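Local coordinates for protein rifamycin polyketide synthase (Amycolatopsis mediterranei, PDB 4LN9) that probably dehydrates a polyketide intermediate, serving as the double-hotdog dehydratase domain in the terminal module of the rifamycin polyketide synthase, at residues 37-42 with 229-234; 94-99 with 153-158; 161-166 with 295-300; 217-222 with 280-285; 272-277 with 302-307. All coordinates share one frame; numbering follows the deposited sequence.

Interaction 1: residues 37-42 with 229-234; sequences DHPLLG and AGRFGI
His-38 and Arg-231 mark the closest passage of the two backbones, their CA atoms 6.4 Å apart, and no direct hydrogen bond joins the segments. Residues 229-232 form a type I turn, which brings Arg-231 and Phe-232 up against Pro-39, in the short link between strands 34-38 and 41-47. A water donates to both Asp-37 O and Arg-231 O, spanning the gap that the main chains leave.

Phe-232 is the apolar centre. Pro-39 CG sits almost squarely over one ring face, 3.8 Å from the centroid and 11° off the normal, a CH-pi contact. Leu-40 CD1 approaches the rim near the ring plane, 3.6 Å from Phe-232 CE1. The same ring turns its own edge to the face of His-38 in an offset edge-to-face pair, planes at 83° and centroids 5.2 Å apart. His-38 ND1 accepts the Leu-40 N-H at 3.1 Å, while NE2 is bonded to Glu-85 on helix 80-93, so both ring nitrogens are fixed.

Arg-231 runs past Pro-39 in the opposite sense and bends at chi3 (57°), carrying its guanidinium back toward Asp-37. The salt bridge from NH2 to OD1 is long, 3.5 Å, and a second water donates to Asp-37 OD1.

The contact therefore has a dry side and a wet side. Glu-85 also accepts the backbone N-H groups of Gly-233 and Ile-234, so its carboxylate ties both segments to the helix, whereas the long ion pair, between two exposed residues with water close by, is probably the weaker part.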
# COMPACT_ATOMS: atom_id res chain seq x y z
N ASP A 37 -12.66 2.55 -5.41
CA ASP A 37 -13.96 3.01 -5.91
C ASP A 37 -14.36 4.38 -5.36
O ASP A 37 -15.42 4.53 -4.75
CB ASP A 37 -15.05 1.98 -5.60
CG ASP A 37 -16.32 2.21 -6.42
OD1 ASP A 37 -16.25 2.94 -7.43
OD2 ASP A 37 -17.37 1.64 -6.05
N HIS A 38 -13.55 5.39 -5.66
CA HIS A 38 -13.67 6.70 -5.03
C HIS A 38 -13.03 7.74 -5.91
O HIS A 38 -12.02 7.47 -6.55
CB HIS A 38 -12.99 6.68 -3.67
CG HIS A 38 -13.23 7.92 -2.85
ND1 HIS A 38 -12.54 9.06 -3.04
CD2 HIS A 38 -14.16 8.19 -1.84
CE1 HIS A 38 -12.97 10.00 -2.18
NE2 HIS A 38 -13.97 9.46 -1.45
N PRO A 39 -13.64 8.94 -6.01
CA PRO A 39 -13.17 9.86 -7.05
C PRO A 39 -11.81 10.50 -6.76
O PRO A 39 -11.24 11.14 -7.64
CB PRO A 39 -14.27 10.94 -7.10
CG PRO A 39 -15.45 10.34 -6.41
CD PRO A 39 -14.89 9.40 -5.38
N LEU A 40 -11.33 10.40 -5.52
CA LEU A 40 -10.06 11.02 -5.16
C LEU A 40 -8.96 10.01 -4.83
O LEU A 40 -7.86 10.39 -4.43
CB LEU A 40 -10.23 11.99 -3.99
CG LEU A 40 -11.08 13.23 -4.24
CD1 LEU A 40 -11.32 13.99 -2.93
CD2 LEU A 40 -10.43 14.13 -5.28
N LEU A 41 -9.34 8.73 -4.77
CA LEU A 41 -8.44 7.69 -4.28
C LEU A 41 -8.35 6.58 -5.31
O LEU A 41 -9.36 6.22 -5.92
CB LEU A 41 -8.95 7.12 -2.95
CG LEU A 41 -8.94 8.05 -1.73
CD1 LEU A 41 -9.59 7.37 -0.54
CD2 LEU A 41 -7.52 8.49 -1.40
N GLY A 42 -7.16 6.03 -5.48
CA GLY A 42 -6.93 5.04 -6.53
C GLY A 42 -7.02 3.62 -6.01
O GLY A 42 -7.75 2.79 -6.56
N ALA A 229 -20.66 13.92 -6.93
CA ALA A 229 -21.27 13.97 -5.60
C ALA A 229 -21.79 12.61 -5.16
O ALA A 229 -21.65 12.22 -4.00
CB ALA A 229 -22.39 15.00 -5.57
N GLY A 230 -22.40 11.88 -6.09
CA GLY A 230 -23.02 10.60 -5.78
C GLY A 230 -22.00 9.53 -5.40
O GLY A 230 -22.36 8.53 -4.78
N ARG A 231 -20.75 9.72 -5.80
CA ARG A 231 -19.71 8.73 -5.52
C ARG A 231 -18.92 9.00 -4.23
O ARG A 231 -18.10 8.18 -3.82
CB ARG A 231 -18.73 8.59 -6.70
CG ARG A 231 -19.37 8.36 -8.06
CD ARG A 231 -18.30 8.18 -9.13
NE ARG A 231 -17.38 7.09 -8.81
CZ ARG A 231 -16.06 7.14 -8.99
NH1 ARG A 231 -15.49 8.23 -9.47
NH2 ARG A 231 -15.31 6.08 -8.68
N PHE A 232 -19.10 10.19 -3.67
CA PHE A 232 -18.44 10.57 -2.42
C PHE A 232 -19.23 10.10 -1.20
O PHE A 232 -20.44 9.90 -1.28
CB PHE A 232 -18.25 12.09 -2.35
CG PHE A 232 -17.10 12.60 -3.17
CD1 PHE A 232 -15.80 12.38 -2.76
CD2 PHE A 232 -17.33 13.37 -4.29
CE1 PHE A 232 -14.74 12.88 -3.49
CE2 PHE A 232 -16.28 13.90 -5.02
CZ PHE A 232 -14.98 13.64 -4.62
N GLY A 233 -18.56 10.02 -0.05
CA GLY A 233 -19.24 10.07 1.23
C GLY A 233 -20.00 11.37 1.37
O GLY A 233 -21.24 11.39 1.39
N ILE A 234 -19.27 12.48 1.34
CA ILE A 234 -19.85 13.78 1.03
C ILE A 234 -18.90 14.59 0.15
O ILE A 234 -17.69 14.58 0.37
CB ILE A 234 -20.16 14.57 2.33
CG1 ILE A 234 -20.93 15.85 2.01
CG2 ILE A 234 -18.89 14.86 3.10
CD1 ILE A 234 -21.55 16.51 3.22
O HOH W 1 -18.03 5.24 -4.90
O HOH W 2 -17.98 4.94 -7.79
O HOH W 3 -12.97 5.49 -9.13

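Interaction 2: residues 94-99 with 153-158; sequences AGCPVL and LVPENR
Val-154 and Val-98 meet through rotamers that set their methyls together on one face of the sheet. In Val-154, CG1 lies anti to the carbonyl carbon (chi1 -58°), leaving CG2 wedged between backbone N and carbonyl carbon and only 3.5 Å from Val-98 CB. Glu-156 folds back at chi2 (88°), bringing OE2 to 3.4 Å from Val-98 CG2; the acid thus lays its carboxylate beside a methyl, while OE2 itself forms a salt bridge with Arg-271 of strand 263-272.

Behind these side chains is an antiparallel pair. Val-98 and Val-154 are hydrogen-bonded to each other in both directions: Val-98 N reaches Val-154 O at 3.1 Å, and Val-154 N reaches Val-98 O at 2.9 Å, with 161° at the hydrogen. Val-98 O is approached as well by the CA-H of Leu-153. Leu-99 and Leu-153 follow as a non-hydrogen-bonded pair on the other sheet face; Leu-99 CD1 lies 3.6 Å from Leu-153 CD2, and Leu-99 packs on Val-84 and Val-88 of helix 80-93. That is the hotdog arrangement, a strongly curved sheet wrapped round a helix.

The chain leaves this helix through a Schellman motif with Gly-95 as its C-prime residue. Cys-96 then lays CB 4.0 Å from Leu-153 CB.

Chemically, the two strand ends are closed by two direct backbone bonds and, past the last paired residues, by one water that donates to Gly-95 O and accepts from Glu-156 N. The leucine face belongs to the helix-covered core, and the valine face is bordered by the Glu-156–Arg-271 ion pair.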
# COMPACT_ATOMS: atom_id res chain seq x y z
N ALA A 94 -12.41 0.30 7.51
CA ALA A 94 -12.01 -0.52 8.64
C ALA A 94 -13.05 -0.52 9.75
O ALA A 94 -12.76 -0.88 10.89
CB ALA A 94 -10.66 -0.05 9.18
N GLY A 95 -14.26 -0.06 9.43
CA GLY A 95 -15.35 -0.02 10.41
C GLY A 95 -15.10 0.96 11.54
O GLY A 95 -15.54 0.76 12.67
N CYS A 96 -14.38 2.04 11.21
CA CYS A 96 -14.19 3.17 12.12
C CYS A 96 -14.61 4.46 11.45
O CYS A 96 -13.77 5.29 11.12
CB CYS A 96 -12.70 3.30 12.48
SG CYS A 96 -12.08 2.09 13.66
N PRO A 97 -15.93 4.66 11.27
CA PRO A 97 -16.41 5.75 10.44
C PRO A 97 -16.39 7.13 11.12
O PRO A 97 -16.54 8.15 10.44
CB PRO A 97 -17.84 5.34 10.11
CG PRO A 97 -18.26 4.51 11.28
CD PRO A 97 -17.02 3.78 11.72
N VAL A 98 -16.22 7.16 12.44
CA VAL A 98 -16.34 8.42 13.18
C VAL A 98 -15.01 9.17 13.26
O VAL A 98 -14.01 8.62 13.72
CB VAL A 98 -16.90 8.21 14.60
CG1 VAL A 98 -16.91 9.52 15.36
CG2 VAL A 98 -18.29 7.61 14.53
N LEU A 99 -15.01 10.42 12.80
CA LEU A 99 -13.81 11.25 12.88
C LEU A 99 -13.73 11.97 14.22
O LEU A 99 -14.29 13.05 14.41
CB LEU A 99 -13.76 12.25 11.71
CG LEU A 99 -12.45 13.02 11.50
CD1 LEU A 99 -11.26 12.08 11.47
CD2 LEU A 99 -12.51 13.86 10.24
N LEU A 153 -9.71 8.01 14.08
CA LEU A 153 -11.03 7.49 13.77
C LEU A 153 -11.46 6.44 14.78
O LEU A 153 -10.64 5.69 15.30
CB LEU A 153 -11.05 6.90 12.36
CG LEU A 153 -10.75 7.95 11.29
CD1 LEU A 153 -10.06 7.32 10.09
CD2 LEU A 153 -12.03 8.66 10.87
N VAL A 154 -12.74 6.45 15.13
CA VAL A 154 -13.26 5.55 16.16
C VAL A 154 -14.51 4.84 15.64
O VAL A 154 -15.16 5.32 14.71
CB VAL A 154 -13.60 6.31 17.46
CG1 VAL A 154 -12.37 7.01 18.00
CG2 VAL A 154 -14.73 7.30 17.23
N PRO A 155 -14.83 3.68 16.22
CA PRO A 155 -16.03 2.98 15.79
C PRO A 155 -17.28 3.74 16.23
O PRO A 155 -17.18 4.63 17.08
CB PRO A 155 -15.94 1.63 16.52
CG PRO A 155 -14.54 1.53 17.02
CD PRO A 155 -14.10 2.94 17.27
N GLU A 156 -18.39 3.53 15.53
CA GLU A 156 -19.66 4.09 15.96
C GLU A 156 -20.30 3.20 17.01
O GLU A 156 -20.83 2.14 16.68
CB GLU A 156 -20.60 4.23 14.76
CG GLU A 156 -21.92 4.90 15.10
CD GLU A 156 -21.86 6.41 14.97
OE1 GLU A 156 -22.23 6.92 13.90
OE2 GLU A 156 -21.36 7.07 15.91
N ASN A 157 -20.14 3.56 18.28
CA ASN A 157 -20.72 2.77 19.37
C ASN A 157 -22.24 2.79 19.33
O ASN A 157 -22.90 1.81 19.67
CB ASN A 157 -20.23 3.32 20.71
CG ASN A 157 -20.43 4.82 20.83
OD1 ASN A 157 -20.27 5.56 19.86
ND2 ASN A 157 -20.76 5.27 22.04
N ARG A 158 -22.78 3.94 18.94
CA ARG A 158 -24.20 4.22 19.06
C ARG A 158 -24.56 5.25 18.00
O ARG A 158 -24.04 6.36 18.02
CB ARG A 158 -24.50 4.79 20.45
CG ARG A 158 -25.98 5.00 20.74
CD ARG A 158 -26.18 5.61 22.12
NE ARG A 158 -25.93 4.66 23.19
CZ ARG A 158 -24.95 4.77 24.08
NH1 ARG A 158 -24.08 5.77 23.98
NH2 ARG A 158 -24.85 3.92 25.08
O HOH W 4 -18.35 1.43 13.56

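Interaction 3: residues 161-166 with 295-300; sequences GTAAFD and EAVDES
The carboxylate of Glu-295 is the flat group that carries this contact, and each of its oxygens is met on the syn side by a backbone N-H of the loop. Ala-164 N reaches OE2 at 2.8 Å and Phe-165 N reaches OE1 at 3.0 Å, both nearly straight. The donors stand 28° and 22° out of the carboxylate plane. With one N-H on each oxygen, two successive peptides hold the acid at both ends and fix its rotation. Glu-295 extends to this position with CG anti to the backbone N.

Strand 291-297 belongs to the C-terminal hotdog of the double-hotdog fold. Residues 161-166 lie in the long connection that leaves strand 146-154, and the glutamate fastens this irregular chain over the strand. Beside the clamp, Ala-163 CB packs 3.6 Å from Val-297 CG1, and Ala-163 also leans on Leu-303 of the next strand.

Phe-165 presents CB to OE1 at 3.4 Å, but its ring turns off to join Phe-167, edge-to-face, and Phe-216, with planes at about 30°. The ring also packs on Arg-283 of strand 279-285.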
# COMPACT_ATOMS: atom_id res chain seq x y z
N GLY A 161 -30.00 9.18 15.40
CA GLY A 161 -31.21 8.80 14.69
C GLY A 161 -31.63 9.87 13.71
O GLY A 161 -31.38 9.77 12.50
N THR A 162 -32.14 10.96 14.25
CA THR A 162 -32.66 12.05 13.45
C THR A 162 -31.97 13.34 13.87
O THR A 162 -31.33 13.39 14.92
CB THR A 162 -34.19 12.18 13.65
OG1 THR A 162 -34.49 12.19 15.05
CG2 THR A 162 -34.91 10.99 13.01
N ALA A 163 -31.99 14.34 12.99
CA ALA A 163 -31.43 15.65 13.30
C ALA A 163 -32.01 16.20 14.60
O ALA A 163 -33.17 15.95 14.92
CB ALA A 163 -31.70 16.61 12.16
N ALA A 164 -31.22 16.96 15.35
CA ALA A 164 -31.71 17.54 16.59
C ALA A 164 -32.54 18.79 16.31
O ALA A 164 -33.64 18.95 16.84
CB ALA A 164 -30.56 17.86 17.53
N PHE A 165 -32.04 19.62 15.40
CA PHE A 165 -32.71 20.87 15.04
C PHE A 165 -33.94 20.60 14.17
O PHE A 165 -33.97 19.62 13.42
CB PHE A 165 -31.73 21.79 14.31
CG PHE A 165 -32.31 23.12 13.93
CD1 PHE A 165 -32.41 24.14 14.87
CD2 PHE A 165 -32.81 23.34 12.66
CE1 PHE A 165 -32.97 25.36 14.54
CE2 PHE A 165 -33.37 24.56 12.32
CZ PHE A 165 -33.45 25.57 13.26
N ASP A 166 -34.96 21.44 14.31
CA ASP A 166 -36.19 21.29 13.53
C ASP A 166 -36.04 21.87 12.12
O ASP A 166 -36.41 23.01 11.87
CB ASP A 166 -37.35 21.98 14.25
CG ASP A 166 -38.69 21.67 13.62
OD1 ASP A 166 -38.73 20.85 12.69
OD2 ASP A 166 -39.70 22.24 14.08
N GLU A 295 -24.84 20.98 11.66
CA GLU A 295 -25.76 19.88 11.40
C GLU A 295 -26.40 20.13 10.04
O GLU A 295 -26.74 21.27 9.71
CB GLU A 295 -26.85 19.83 12.48
CG GLU A 295 -27.78 18.62 12.41
CD GLU A 295 -28.65 18.45 13.65
OE1 GLU A 295 -29.34 19.42 14.03
OE2 GLU A 295 -28.68 17.34 14.22
N ALA A 296 -26.43 19.10 9.20
CA ALA A 296 -26.98 19.24 7.86
C ALA A 296 -27.87 18.06 7.51
O ALA A 296 -27.60 16.92 7.91
CB ALA A 296 -25.87 19.39 6.84
N VAL A 297 -29.02 18.35 6.91
CA VAL A 297 -29.95 17.32 6.46
C VAL A 297 -30.16 17.41 4.95
O VAL A 297 -29.86 18.43 4.34
CB VAL A 297 -31.33 17.43 7.16
CG1 VAL A 297 -31.18 17.23 8.66
CG2 VAL A 297 -31.99 18.77 6.85
N ASP A 298 -30.61 16.31 4.34
CA ASP A 298 -31.02 16.36 2.94
C ASP A 298 -32.46 16.83 2.83
O ASP A 298 -33.09 17.15 3.84
CB ASP A 298 -30.82 15.00 2.25
CG ASP A 298 -31.62 13.89 2.91
OD1 ASP A 298 -32.72 14.16 3.43
OD2 ASP A 298 -31.19 12.72 2.81
N GLU A 299 -32.97 16.94 1.61
CA GLU A 299 -34.26 17.56 1.39
C GLU A 299 -35.42 16.71 1.92
O GLU A 299 -36.48 17.24 2.27
CB GLU A 299 -34.46 17.90 -0.08
CG GLU A 299 -33.90 19.26 -0.46
CD GLU A 299 -34.49 20.38 0.37
OE1 GLU A 299 -35.73 20.48 0.44
OE2 GLU A 299 -33.71 21.09 1.06
N SER A 300 -35.14 15.43 2.14
CA SER A 300 -36.11 14.54 2.76
C SER A 300 -36.05 14.64 4.28
O SER A 300 -36.92 14.12 4.98
CB SER A 300 -35.89 13.10 2.31
OG SER A 300 -34.87 12.48 3.07

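Interaction 4: residues 217-222 with 280-285; sequences AEIALP and LRVRVA
Leu-280 O is gripped by two groups of the facing strand: the N-H of Ile-219, 2.9 Å away and nearly straight at 172°, and the CA-H of Glu-218, whose CA lies 3.4 Å off. The return bond, from Leu-280 N to Ile-219 O, is the shortest here at 2.8 Å. Two residues along, the same pattern recurs: Ala-217 O accepts Val-282 N at 3.0 Å and meets the CA-H of Arg-281, while Ala-217 N bonds to Val-282 O.

Strands 217-220 and 280-285 are thus antiparallel, though twisted, their directions 142° apart. Ala-217 with Val-282 and Ile-219 with Leu-280 form hydrogen-bonded pairs; Glu-218 with Arg-281 forms the non-hydrogen-bonded pair between them.

On the apolar face Val-282 touches two residues of the other strand. Its chi1 of -46° leaves CG2 between the backbone N and carbonyl carbon, 3.6 Å from Ala-217 CB, and directs CG1 to Ile-219 CG1 at 3.8 Å. The valine and isoleucine side chains meet at about a right angle.

On the polar face Glu-218 and Arg-281 do not touch through their charged atoms, OE2 lying 5.4 Å from NE. Both turn instead to Trp-170: Glu-218 OE2 bonds to its NE1, and Arg-281 makes a cation-pi contact with the ring while also salt-bridging Glu-299.

In the C-terminal hotdog, strand 201-207 flanks this pair beyond 214-220, and strand 291-297 flanks it beyond 279-285. Helix 236-251 covers the apolar face, with Leu-238 against Ile-219 and Leu-280 and with Ala-241 against Ile-219.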
# COMPACT_ATOMS: atom_id res chain seq x y z
N ALA A 217 -28.61 27.83 5.94
CA ALA A 217 -28.36 27.92 4.51
C ALA A 217 -28.92 26.74 3.73
O ALA A 217 -29.06 25.64 4.27
CB ALA A 217 -26.87 28.08 4.23
N GLU A 218 -29.30 27.00 2.49
CA GLU A 218 -29.49 25.93 1.52
C GLU A 218 -28.28 25.83 0.61
O GLU A 218 -27.77 26.84 0.13
CB GLU A 218 -30.77 26.15 0.71
CG GLU A 218 -32.04 26.10 1.55
CD GLU A 218 -33.32 26.16 0.72
OE1 GLU A 218 -33.30 25.71 -0.45
OE2 GLU A 218 -34.37 26.52 1.30
N ILE A 219 -27.77 24.61 0.49
CA ILE A 219 -26.57 24.36 -0.29
C ILE A 219 -26.93 23.37 -1.39
O ILE A 219 -27.64 22.40 -1.14
CB ILE A 219 -25.47 23.72 0.58
CG1 ILE A 219 -25.36 24.43 1.93
CG2 ILE A 219 -24.13 23.72 -0.15
CD1 ILE A 219 -24.85 25.85 1.84
N ALA A 220 -26.56 23.70 -2.62
CA ALA A 220 -26.77 22.79 -3.74
C ALA A 220 -25.61 22.88 -4.71
O ALA A 220 -25.23 23.98 -5.13
CB ALA A 220 -28.08 23.11 -4.44
N LEU A 221 -24.98 21.74 -4.99
CA LEU A 221 -23.88 21.70 -5.95
C LEU A 221 -24.42 22.02 -7.34
O LEU A 221 -25.54 21.64 -7.67
CB LEU A 221 -23.24 20.31 -5.96
CG LEU A 221 -22.32 19.94 -4.79
CD1 LEU A 221 -21.58 18.64 -5.09
CD2 LEU A 221 -21.35 21.06 -4.47
N PRO A 222 -23.61 22.69 -8.17
CA PRO A 222 -24.01 22.89 -9.56
C PRO A 222 -24.13 21.56 -10.28
O PRO A 222 -23.58 20.56 -9.83
CB PRO A 222 -22.86 23.71 -10.15
CG PRO A 222 -21.68 23.40 -9.28
CD PRO A 222 -22.25 23.20 -7.90
N LEU A 280 -28.33 20.31 0.57
CA LEU A 280 -28.44 20.27 2.03
C LEU A 280 -29.24 21.44 2.56
O LEU A 280 -29.21 22.53 1.99
CB LEU A 280 -27.05 20.27 2.67
CG LEU A 280 -26.08 19.12 2.40
CD1 LEU A 280 -24.75 19.41 3.10
CD2 LEU A 280 -26.65 17.79 2.85
N ARG A 281 -29.88 21.24 3.71
CA ARG A 281 -30.21 22.34 4.61
C ARG A 281 -29.28 22.26 5.82
O ARG A 281 -29.06 21.19 6.37
CB ARG A 281 -31.66 22.22 5.09
CG ARG A 281 -32.70 22.25 3.98
CD ARG A 281 -34.10 22.08 4.57
NE ARG A 281 -35.07 21.69 3.55
CZ ARG A 281 -36.36 21.48 3.79
NH1 ARG A 281 -36.84 21.56 5.02
NH2 ARG A 281 -37.16 21.13 2.79
N VAL A 282 -28.70 23.40 6.19
CA VAL A 282 -27.65 23.42 7.20
C VAL A 282 -27.92 24.45 8.30
O VAL A 282 -28.54 25.48 8.05
CB VAL A 282 -26.26 23.68 6.57
CG1 VAL A 282 -26.06 22.80 5.34
CG2 VAL A 282 -26.11 25.15 6.21
N ARG A 283 -27.60 24.08 9.53
CA ARG A 283 -27.48 25.04 10.64
C ARG A 283 -26.05 25.09 11.15
O ARG A 283 -25.48 24.06 11.52
CB ARG A 283 -28.42 24.66 11.79
CG ARG A 283 -28.23 25.50 13.04
CD ARG A 283 -29.06 24.97 14.21
NE ARG A 283 -28.95 25.82 15.40
CZ ARG A 283 -28.06 25.62 16.37
NH1 ARG A 283 -27.18 24.64 16.28
NH2 ARG A 283 -28.06 26.41 17.44
N VAL A 284 -25.46 26.28 11.15
CA VAL A 284 -24.12 26.46 11.68
C VAL A 284 -24.14 27.39 12.90
O VAL A 284 -24.75 28.45 12.86
CB VAL A 284 -23.15 27.02 10.61
CG1 VAL A 284 -21.77 27.25 11.21
CG2 VAL A 284 -23.07 26.08 9.43
N ALA A 285 -23.55 26.93 14.00
CA ALA A 285 -23.51 27.71 15.23
C ALA A 285 -22.12 27.76 15.87
O ALA A 285 -21.19 27.11 15.40
CB ALA A 285 -24.54 27.18 16.23

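Interaction 5: residues 272-277 with 302-307; sequences LHAAGA and GLVVTL
His-273 supplies both hydrogen bonds that cross between these segments, one from its backbone and one from its ring. Its N-H points straight at Val-304 O, 2.7 Å away and 178° at the hydrogen, but stands 39° above the carbonyl plane and so misses the lone pairs. At the ring, NE2 lies 2.8 Å from Thr-306 OG1, which is near the ring plane; either atom could donate. Thr-306 places the hydroxyl there by holding OG1 between its backbone N and carbonyl carbon (chi1 55°).

Ring packing comes from Leu-303, whose CD1 lies 4.0 Å from the His-273 centroid, over one face, in a CH-pi contact. The two side chains run alongside each other in the same direction.

Among apolar and backbone contacts, Val-304 CG1 meets Ala-277 CB at 4.0 Å and Leu-272 CD1 leans over Val-304 O at 3.5 Å. Leu-272 and Val-305 form an antiparallel non-hydrogen-bonded pair, the end of the ladder between strands 263-272 and 303-313. Val-304 and Val-305 both oppose Ala-296, a classic beta bulge, and beyond the pair the 272-277 chain departs as a loop.

Chemically, the imidazole is restrained from two directions, by the threonine hydroxyl at its edge and the leucine methyl over a face. Together with the backbone bond to Val-304, these restraints probably steady the start of the loop beside the bulge.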
# COMPACT_ATOMS: atom_id res chain seq x y z
N LEU A 272 -20.45 11.28 9.24
CA LEU A 272 -21.24 11.26 8.02
C LEU A 272 -22.34 10.21 8.13
O LEU A 272 -22.07 9.06 8.48
CB LEU A 272 -20.34 10.95 6.82
CG LEU A 272 -21.09 10.79 5.50
CD1 LEU A 272 -21.44 12.16 4.93
CD2 LEU A 272 -20.27 9.98 4.51
N HIS A 273 -23.58 10.65 7.97
CA HIS A 273 -24.71 9.80 8.34
C HIS A 273 -25.36 9.20 7.13
O HIS A 273 -25.90 8.10 7.18
CB HIS A 273 -25.74 10.59 9.14
CG HIS A 273 -25.20 11.15 10.43
ND1 HIS A 273 -25.03 10.40 11.53
CD2 HIS A 273 -24.70 12.41 10.73
CE1 HIS A 273 -24.48 11.15 12.50
NE2 HIS A 273 -24.32 12.40 12.02
N ALA A 274 -25.36 9.95 6.03
CA ALA A 274 -25.96 9.48 4.78
C ALA A 274 -25.08 9.90 3.61
O ALA A 274 -24.67 11.06 3.52
CB ALA A 274 -27.36 10.05 4.63
N ALA A 275 -24.76 8.95 2.73
CA ALA A 275 -23.71 9.17 1.73
C ALA A 275 -24.25 9.76 0.43
O ALA A 275 -25.36 9.43 -0.01
CB ALA A 275 -22.96 7.88 1.46
N GLY A 276 -23.44 10.58 -0.22
CA GLY A 276 -23.63 10.90 -1.63
C GLY A 276 -24.68 11.97 -1.89
O GLY A 276 -25.22 12.05 -2.99
N ALA A 277 -24.90 12.83 -0.90
CA ALA A 277 -25.87 13.92 -1.03
C ALA A 277 -25.40 15.01 -2.00
O ALA A 277 -24.20 15.17 -2.20
CB ALA A 277 -26.18 14.52 0.33
N GLY A 302 -33.56 13.78 6.28
CA GLY A 302 -32.65 12.83 6.92
C GLY A 302 -31.30 13.45 7.21
O GLY A 302 -30.77 14.20 6.40
N LEU A 303 -30.68 13.05 8.33
CA LEU A 303 -29.34 13.54 8.66
C LEU A 303 -28.32 13.18 7.57
O LEU A 303 -28.23 12.02 7.16
CB LEU A 303 -28.88 12.94 9.99
CG LEU A 303 -28.96 13.80 11.25
CD1 LEU A 303 -28.33 13.03 12.41
CD2 LEU A 303 -28.27 15.14 11.06
N VAL A 304 -27.41 14.12 7.30
CA VAL A 304 -26.29 13.86 6.39
C VAL A 304 -24.92 14.00 7.06
O VAL A 304 -24.09 13.11 6.96
CB VAL A 304 -26.36 14.75 5.13
CG1 VAL A 304 -25.16 14.50 4.24
CG2 VAL A 304 -27.66 14.50 4.38
N VAL A 305 -24.70 15.11 7.76
CA VAL A 305 -23.44 15.30 8.48
C VAL A 305 -23.63 16.08 9.79
O VAL A 305 -24.49 16.95 9.88
CB VAL A 305 -22.36 15.98 7.60
CG1 VAL A 305 -22.93 17.20 6.90
CG2 VAL A 305 -21.14 16.35 8.43
N THR A 306 -22.95 15.64 10.84
CA THR A 306 -22.85 16.44 12.05
C THR A 306 -21.39 16.70 12.40
O THR A 306 -20.53 15.85 12.18
CB THR A 306 -23.55 15.77 13.25
OG1 THR A 306 -23.03 14.45 13.43
CG2 THR A 306 -25.05 15.70 13.02
N LEU A 307 -21.13 17.89 12.92
CA LEU A 307 -19.78 18.29 13.29
C LEU A 307 -19.81 18.95 14.66
O LEU A 307 -20.49 19.96 14.85
CB LEU A 307 -19.22 19.25 12.25
CG LEU A 307 -17.89 19.93 12.58
CD1 LEU A 307 -16.84 18.88 12.91
CD2 LEU A 307 -17.44 20.80 11.41

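Overall arrangement
All five contacts lie within one double-hotdog domain. Interactions 1 and 2, centres 19 Å apart, both border helix 80-93, and 2 is nested inside the chain loop closed by 1. Interactions 3, 4 and 5 cluster in the C-terminal hotdog, with centres 9 to 12 Å apart: strands 214-220, 279-285, 291-297 and 303-313 are successive neighbours, and Val-297 O with Arg-281 N and Ala-296 O with Val-304 N are probable hydrogen bonds between contacts. Interaction 1 bridges the halves, since Gly-233 O probably bonds to Gly-276 N of interaction 5 and Ala-229 packs on Leu-221 of interaction 4. Residues 153-166 run from interaction 2 to interaction 3, a covalent link between the two hotdogs.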